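Side-chain contacts in beta-N-acetylglucosaminidase-like protein Glycoside hydrolase family 20 (Flavobacterium johnsoniae, PDB 6YHH), which probably removes N-acetylglucosamine units from chitin-derived oligosaccharides as a family 20 beta-N-acetylhexosaminidase of bacterial chitin degradation: residues A172-V177 and R474-E479; A591-W596 and D625-L630. One frame throughout, in Å; residues are numbered along the deposited sequence.

Contact 1 (A172-V177 and R474-E479); sequences AMKMNV and RLWSAE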
loop_
_atom_site.group_PDB
_atom_site.type_symbol
_atom_site.label_atom_id
_atom_site.label_comp_id
_atom_site.label_asym_id
_atom_site.label_seq_id
_atom_site.Cartn_x
_atom_site.Cartn_y
_atom_site.Cartn_z
ATOM N N ALA A 172 13.924 -4.641 10.173
ATOM C CA ALA A 172 14.750 -3.483 9.942
ATOM C C ALA A 172 15.220 -2.848 11.216
ATOM O O ALA A 172 16.341 -2.241 11.278
ATOM C CB ALA A 172 13.963 -2.476 9.114
ATOM N N MET A 173 14.407 -2.988 12.260
ATOM C CA MET A 173 14.712 -2.415 13.605
ATOM C C MET A 173 15.250 -3.482 14.560
ATOM O O MET A 173 15.308 -3.244 15.773
ATOM C CB MET A 173 13.475 -1.788 14.177
ATOM C CG MET A 173 12.921 -0.618 13.344
ATOM S SD MET A 173 14.159 0.579 12.759
ATOM C CE MET A 173 14.892 0.921 14.387
ATOM N N LYS A 174 15.577 -4.666 14.061
ATOM C CA LYS A 174 16.074 -5.789 14.881
ATOM C C LYS A 174 15.104 -6.288 15.921
ATOM O O LYS A 174 15.494 -6.800 16.982
ATOM C CB LYS A 174 17.423 -5.465 15.492
ATOM C CG LYS A 174 18.455 -5.120 14.482
ATOM C CD LYS A 174 19.848 -4.977 15.116
ATOM C CE LYS A 174 20.905 -4.544 14.115
ATOM N NZ LYS A 174 20.868 -3.074 13.910
ATOM N N MET A 175 13.791 -6.096 15.660
ATOM C CA MET A 175 12.767 -6.650 16.520
ATOM C C MET A 175 12.428 -8.082 16.106
ATOM O O MET A 175 12.451 -8.377 14.920
ATOM C CB MET A 175 11.526 -5.746 16.499
ATOM C CG MET A 175 11.856 -4.411 17.049
ATOM S SD MET A 175 10.427 -3.252 16.889
ATOM C CE MET A 175 9.233 -3.951 18.052
ATOM N N ASN A 176 12.171 -8.952 17.077
ATOM C CA ASN A 176 12.073 -10.398 16.791
ATOM C C ASN A 176 10.867 -11.093 17.246
ATOM O O ASN A 176 10.811 -12.343 17.120
ATOM C CB ASN A 176 13.297 -11.145 17.348
ATOM C CG ASN A 176 13.401 -11.051 18.851
ATOM O OD1 ASN A 176 12.666 -10.311 19.525
ATOM N ND2 ASN A 176 14.276 -11.853 19.399
ATOM N N VAL A 177 9.846 -10.373 17.722
ATOM C CA VAL A 177 8.580 -10.977 18.140
ATOM C C VAL A 177 7.421 -10.184 17.537
ATOM O O VAL A 177 7.350 -8.934 17.630
ATOM C CB VAL A 177 8.421 -11.044 19.639
ATOM C CG1 VAL A 177 7.073 -11.555 20.011
ATOM C CG2 VAL A 177 9.544 -11.855 20.328
ATOM N N ARG A 474 15.313 0.942 22.664
ATOM C CA ARG A 474 15.259 0.578 24.082
ATOM C C ARG A 474 15.381 -0.914 24.346
ATOM O O ARG A 474 15.959 -1.347 25.354
ATOM C CB ARG A 474 14.013 1.139 24.759
ATOM C CG ARG A 474 13.875 0.845 26.267
ATOM C CD ARG A 474 15.044 1.305 27.144
ATOM N NE ARG A 474 15.277 2.703 26.873
ATOM C CZ ARG A 474 16.435 3.235 26.478
ATOM N NH1 ARG A 474 17.597 2.573 26.379
ATOM N NH2 ARG A 474 16.404 4.483 26.176
ATOM N N LEU A 475 14.850 -1.731 23.479
ATOM C CA LEU A 475 14.789 -3.137 23.725
ATOM C C LEU A 475 16.090 -3.839 23.308
ATOM O O LEU A 475 16.355 -4.926 23.801
ATOM C CB LEU A 475 13.575 -3.736 23.000
ATOM C CG LEU A 475 12.254 -3.196 23.564
ATOM C CD1 LEU A 475 11.111 -3.808 22.731
ATOM C CD2 LEU A 475 12.088 -3.362 25.068
ATOM N N TRP A 476 16.884 -3.207 22.439
ATOM C CA TRP A 476 18.143 -3.830 21.941
ATOM C C TRP A 476 19.380 -3.212 22.592
ATOM O O TRP A 476 20.297 -3.925 23.015
ATOM C CB TRP A 476 18.208 -3.662 20.405
ATOM C CG TRP A 476 19.534 -4.136 19.813
ATOM C CD1 TRP A 476 20.730 -3.503 19.905
ATOM C CD2 TRP A 476 19.755 -5.339 19.096
ATOM N NE1 TRP A 476 21.719 -4.279 19.300
ATOM C CE2 TRP A 476 21.123 -5.399 18.775
ATOM C CE3 TRP A 476 18.916 -6.376 18.653
ATOM C CZ2 TRP A 476 21.696 -6.475 18.103
ATOM C CZ3 TRP A 476 19.504 -7.453 17.972
ATOM C CH2 TRP A 476 20.877 -7.488 17.702
ATOM N N SER A 477 19.444 -1.888 22.600
ATOM C CA SER A 477 20.675 -1.170 22.919
ATOM C C SER A 477 20.921 -1.191 24.453
ATOM O O SER A 477 20.079 -1.564 25.277
ATOM C CB SER A 477 20.571 0.279 22.493
ATOM O OG SER A 477 20.539 0.378 21.058
ATOM N N ALA A 478 22.104 -0.747 24.790
ATOM C CA ALA A 478 22.497 -0.688 26.200
ATOM C C ALA A 478 21.551 0.226 26.987
ATOM O O ALA A 478 21.038 1.202 26.454
ATOM C CB ALA A 478 23.932 -0.123 26.282
ATOM N N GLU A 479 21.432 -0.056 28.285
ATOM C CA GLU A 479 20.518 0.659 29.158
ATOM C C GLU A 479 20.847 2.124 29.242
ATOM O O GLU A 479 19.957 2.931 29.427
ATOM C CB GLU A 479 20.559 0.047 30.554
ATOM C CG GLU A 479 19.606 0.677 31.561
ATOM C CD GLU A 479 19.536 -0.024 32.904
ATOM O OE1 GLU A 479 20.429 -0.850 33.219
ATOM O OE2 GLU A 479 18.524 0.253 33.626
#
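Lys174 lays the aliphatic part of its side chain across one face of the Trp476 indole, in a CH-pi contact that carries the pairing of 172-177 with 474-479. CD stands 3.6 Å from the centroid of the six-membered ring and only 5° off its normal, while CB comes in at the rim, 3.6 Å from Trp476 CE3. The chain is extended from CA to CE and turns at chi4 (82°), which leaves NZ 5.6 Å from the same centroid; any cation-pi attraction is therefore weak, and the ammonium is held by Thr119 OG1 instead. On the indole, chi1 of 174° sets CG opposite the backbone N, and NE1 bonds to Asp140 OD1. Cutting Trp476 back to alanine would probably strip the lysine methylenes of the ring they lie on and leave Asp140 OD1 without its indole donor. Lys174, with positive phi, is the C-prime residue of the Schellman motif ending helix 160-172, and Trp476 closes helix 467-476. The pair thus joins two helix ends of the catalytic barrel, beside Arg147 of strand 146-152 and against helix 110-123, whose His115 meets the indole edge-to-face; Thr119, His115 and Asp140 fall in the family 20 domain 2 range.

Contact 2 (A591-W596 and D625-L630); sequences AFFNKW and DASQEL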
loop_
_atom_site.group_PDB
_atom_site.type_symbol
_atom_site.label_atom_id
_atom_site.label_comp_id
_atom_site.label_asym_id
_atom_site.label_seq_id
_atom_site.Cartn_x
_atom_site.Cartn_y
_atom_site.Cartn_z
ATOM N N ALA A 591 9.570 34.199 13.245
ATOM C CA ALA A 591 9.396 33.516 11.989
ATOM C C ALA A 591 8.208 32.513 12.078
ATOM O O ALA A 591 7.476 32.340 11.092
ATOM C CB ALA A 591 10.641 32.778 11.564
ATOM N N PHE A 592 8.025 31.919 13.249
ATOM C CA PHE A 592 6.913 30.922 13.414
ATOM C C PHE A 592 5.605 31.634 13.410
ATOM O O PHE A 592 4.652 31.185 12.793
ATOM C CB PHE A 592 7.074 30.138 14.733
ATOM C CG PHE A 592 8.139 29.096 14.653
ATOM C CD1 PHE A 592 7.870 27.794 14.123
ATOM C CD2 PHE A 592 9.421 29.369 15.095
ATOM C CE1 PHE A 592 8.890 26.823 14.100
ATOM C CE2 PHE A 592 10.417 28.434 15.025
ATOM C CZ PHE A 592 10.171 27.161 14.509
ATOM N N PHE A 593 5.546 32.789 14.061
ATOM C CA PHE A 593 4.304 33.558 14.043
ATOM C C PHE A 593 3.921 34.014 12.650
ATOM O O PHE A 593 2.734 33.904 12.235
ATOM C CB PHE A 593 4.414 34.783 14.963
ATOM C CG PHE A 593 4.709 34.449 16.388
ATOM C CD1 PHE A 593 4.153 33.311 17.007
ATOM C CD2 PHE A 593 5.438 35.308 17.169
ATOM C CE1 PHE A 593 4.452 33.004 18.317
ATOM C CE2 PHE A 593 5.725 34.997 18.483
ATOM C CZ PHE A 593 5.232 33.866 19.050
ATOM N N ASN A 594 4.874 34.522 11.865
ATOM C CA ASN A 594 4.562 34.903 10.511
ATOM C C ASN A 594 4.118 33.651 9.697
ATOM O O ASN A 594 3.162 33.714 8.877
ATOM C CB ASN A 594 5.746 35.569 9.855
ATOM C CG ASN A 594 6.000 36.931 10.407
ATOM O OD1 ASN A 594 7.156 37.306 10.738
ATOM N ND2 ASN A 594 5.012 37.665 10.504
ATOM N N LYS A 595 4.756 32.520 9.930
ATOM C CA LYS A 595 4.386 31.307 9.237
ATOM C C LYS A 595 2.953 30.885 9.564
ATOM O O LYS A 595 2.169 30.550 8.617
ATOM C CB LYS A 595 5.332 30.136 9.618
ATOM C CG LYS A 595 4.975 28.867 8.874
ATOM C CD LYS A 595 5.938 27.716 9.160
ATOM C CE LYS A 595 5.595 26.507 8.270
ATOM N NZ LYS A 595 6.649 25.458 8.436
ATOM N N TRP A 596 2.589 30.907 10.839
ATOM C CA TRP A 596 1.238 30.471 11.235
ATOM C C TRP A 596 0.134 31.383 10.725
ATOM O O TRP A 596 -1.006 30.978 10.463
ATOM C CB TRP A 596 1.188 30.259 12.715
ATOM C CG TRP A 596 2.186 29.158 13.132
ATOM C CD1 TRP A 596 2.595 28.041 12.427
ATOM C CD2 TRP A 596 2.828 29.067 14.399
ATOM N NE1 TRP A 596 3.477 27.296 13.178
ATOM C CE2 TRP A 596 3.609 27.888 14.399
ATOM C CE3 TRP A 596 2.768 29.816 15.542
ATOM C CZ2 TRP A 596 4.376 27.501 15.516
ATOM C CZ3 TRP A 596 3.520 29.460 16.616
ATOM C CH2 TRP A 596 4.320 28.299 16.591
ATOM N N ASP A 625 -4.464 34.305 15.625
ATOM C CA ASP A 625 -4.744 35.487 16.532
ATOM C C ASP A 625 -3.658 35.667 17.551
ATOM O O ASP A 625 -3.184 36.801 17.756
ATOM C CB ASP A 625 -6.104 35.378 17.219
ATOM C CG ASP A 625 -7.279 35.563 16.287
ATOM O OD1 ASP A 625 -7.184 36.009 15.139
ATOM O OD2 ASP A 625 -8.379 35.233 16.709
ATOM N N ALA A 626 -3.255 34.599 18.241
ATOM C CA ALA A 626 -2.165 34.670 19.205
ATOM C C ALA A 626 -0.868 35.126 18.526
ATOM O O ALA A 626 -0.113 35.951 19.100
ATOM C CB ALA A 626 -1.995 33.364 19.937
ATOM N N SER A 627 -0.584 34.585 17.337
ATOM C CA SER A 627 0.639 34.923 16.583
ATOM C C SER A 627 0.692 36.431 16.282
ATOM O O SER A 627 1.744 37.067 16.487
ATOM C CB SER A 627 0.721 34.095 15.318
ATOM O OG SER A 627 0.861 32.706 15.614
ATOM N N GLN A 628 -0.430 36.974 15.828
ATOM C CA GLN A 628 -0.490 38.406 15.483
ATOM C C GLN A 628 -0.145 39.248 16.702
ATOM O O GLN A 628 0.584 40.255 16.596
ATOM C CB GLN A 628 -1.893 38.799 14.931
ATOM C CG GLN A 628 -2.184 38.279 13.529
ATOM C CD GLN A 628 -3.683 38.369 13.074
ATOM O OE1 GLN A 628 -4.211 39.432 12.922
ATOM N NE2 GLN A 628 -4.277 37.252 12.717
ATOM N N GLU A 629 -0.692 38.894 17.830
ATOM C CA GLU A 629 -0.482 39.714 19.055
ATOM C C GLU A 629 0.950 39.539 19.616
ATOM O O GLU A 629 1.671 40.532 20.030
ATOM C CB GLU A 629 -1.548 39.445 20.106
ATOM C CG GLU A 629 -1.538 40.436 21.293
ATOM C CD GLU A 629 -1.953 41.838 20.839
ATOM O OE1 GLU A 629 -2.872 41.954 20.006
ATOM O OE2 GLU A 629 -1.349 42.816 21.341
ATOM N N LEU A 630 1.437 38.295 19.611
ATOM C CA LEU A 630 2.758 38.036 20.069
ATOM C C LEU A 630 3.822 38.691 19.183
ATOM O O LEU A 630 4.920 39.031 19.694
ATOM C CB LEU A 630 3.031 36.539 20.187
ATOM C CG LEU A 630 2.223 35.911 21.334
ATOM C CD1 LEU A 630 2.226 34.379 21.296
ATOM C CD2 LEU A 630 2.728 36.340 22.690
#
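Phe593 and Leu630 form the close-packed part of this helix pair, where the CB of the leucine sits over one face of the phenyl ring. Leu630 CB is 3.5 Å from Phe593 CE2, and it lies 28° off the ring normal as seen from the centroid, so the contact is CH-pi but displaced toward the far end of the ring. Leu630 CD1 follows, 3.8 Å from Phe593 CZ. A chi1 of -59° keeps CG of Phe593 beside its own backbone N and carries the ring along the partner helix from Ser627 to Leu630. At Ser627 the backbones come nearest, with 4.7 Å between Phe593 CA and Ser627 CA, and the axes of the short segments approach to 8.6 Å at a signed crossing angle of -139°. The close approach is consistent with the small serine at this position: its CB is 3.8 Å from Phe593 CB, and its OG lies in the plane of the Trp596 indole, at the edge, 3.5 Å from Trp596 CE3. Helix 665-671 adds Leu668 to both Phe593 and Leu630, closing the apolar side. The other side is looser: Asn594 and Gln628 are exposed, with CB directed away from the partner segment, and neither touches it, though Asn594 reaches Leu631 just beyond. Charged groups also look elsewhere, Lys595 to Asp566 and Asp625 to Lys621. No hydrogen bond spans the two segments. The buried hydroxyl of Ser627 is satisfied within its own helix by Leu623 O, while at the in-plane Trp596 edge ring hydrogens may offer its oxygen a faint electrostatic attraction. Adhesion here therefore rests on shape and mostly carbon contacts, with 218 Å² buried between the segments, both sides summed.

The two contacts belong to separate parts of the chain: contact 1 lies in the catalytic barrel, its centre about 12 Å from the centre of the chain, whereas contact 2 lies in the C-terminal helical region, about 35 Å from that centre. Their own centres are about 41 Å apart and their nearest atoms about 26 Å, so neither touches the other; in sequence, contact 1 closes before contact 2 opens. Both are away from Glu317, the predicted proton donor. Contact 1 directly precedes strand 177-184, at the N-terminal end of the barrel strands and so on the side away from the strand C-termini, where active sites of this fold lie. Contact 2 instead packs two neighbouring helices midway along their lengths.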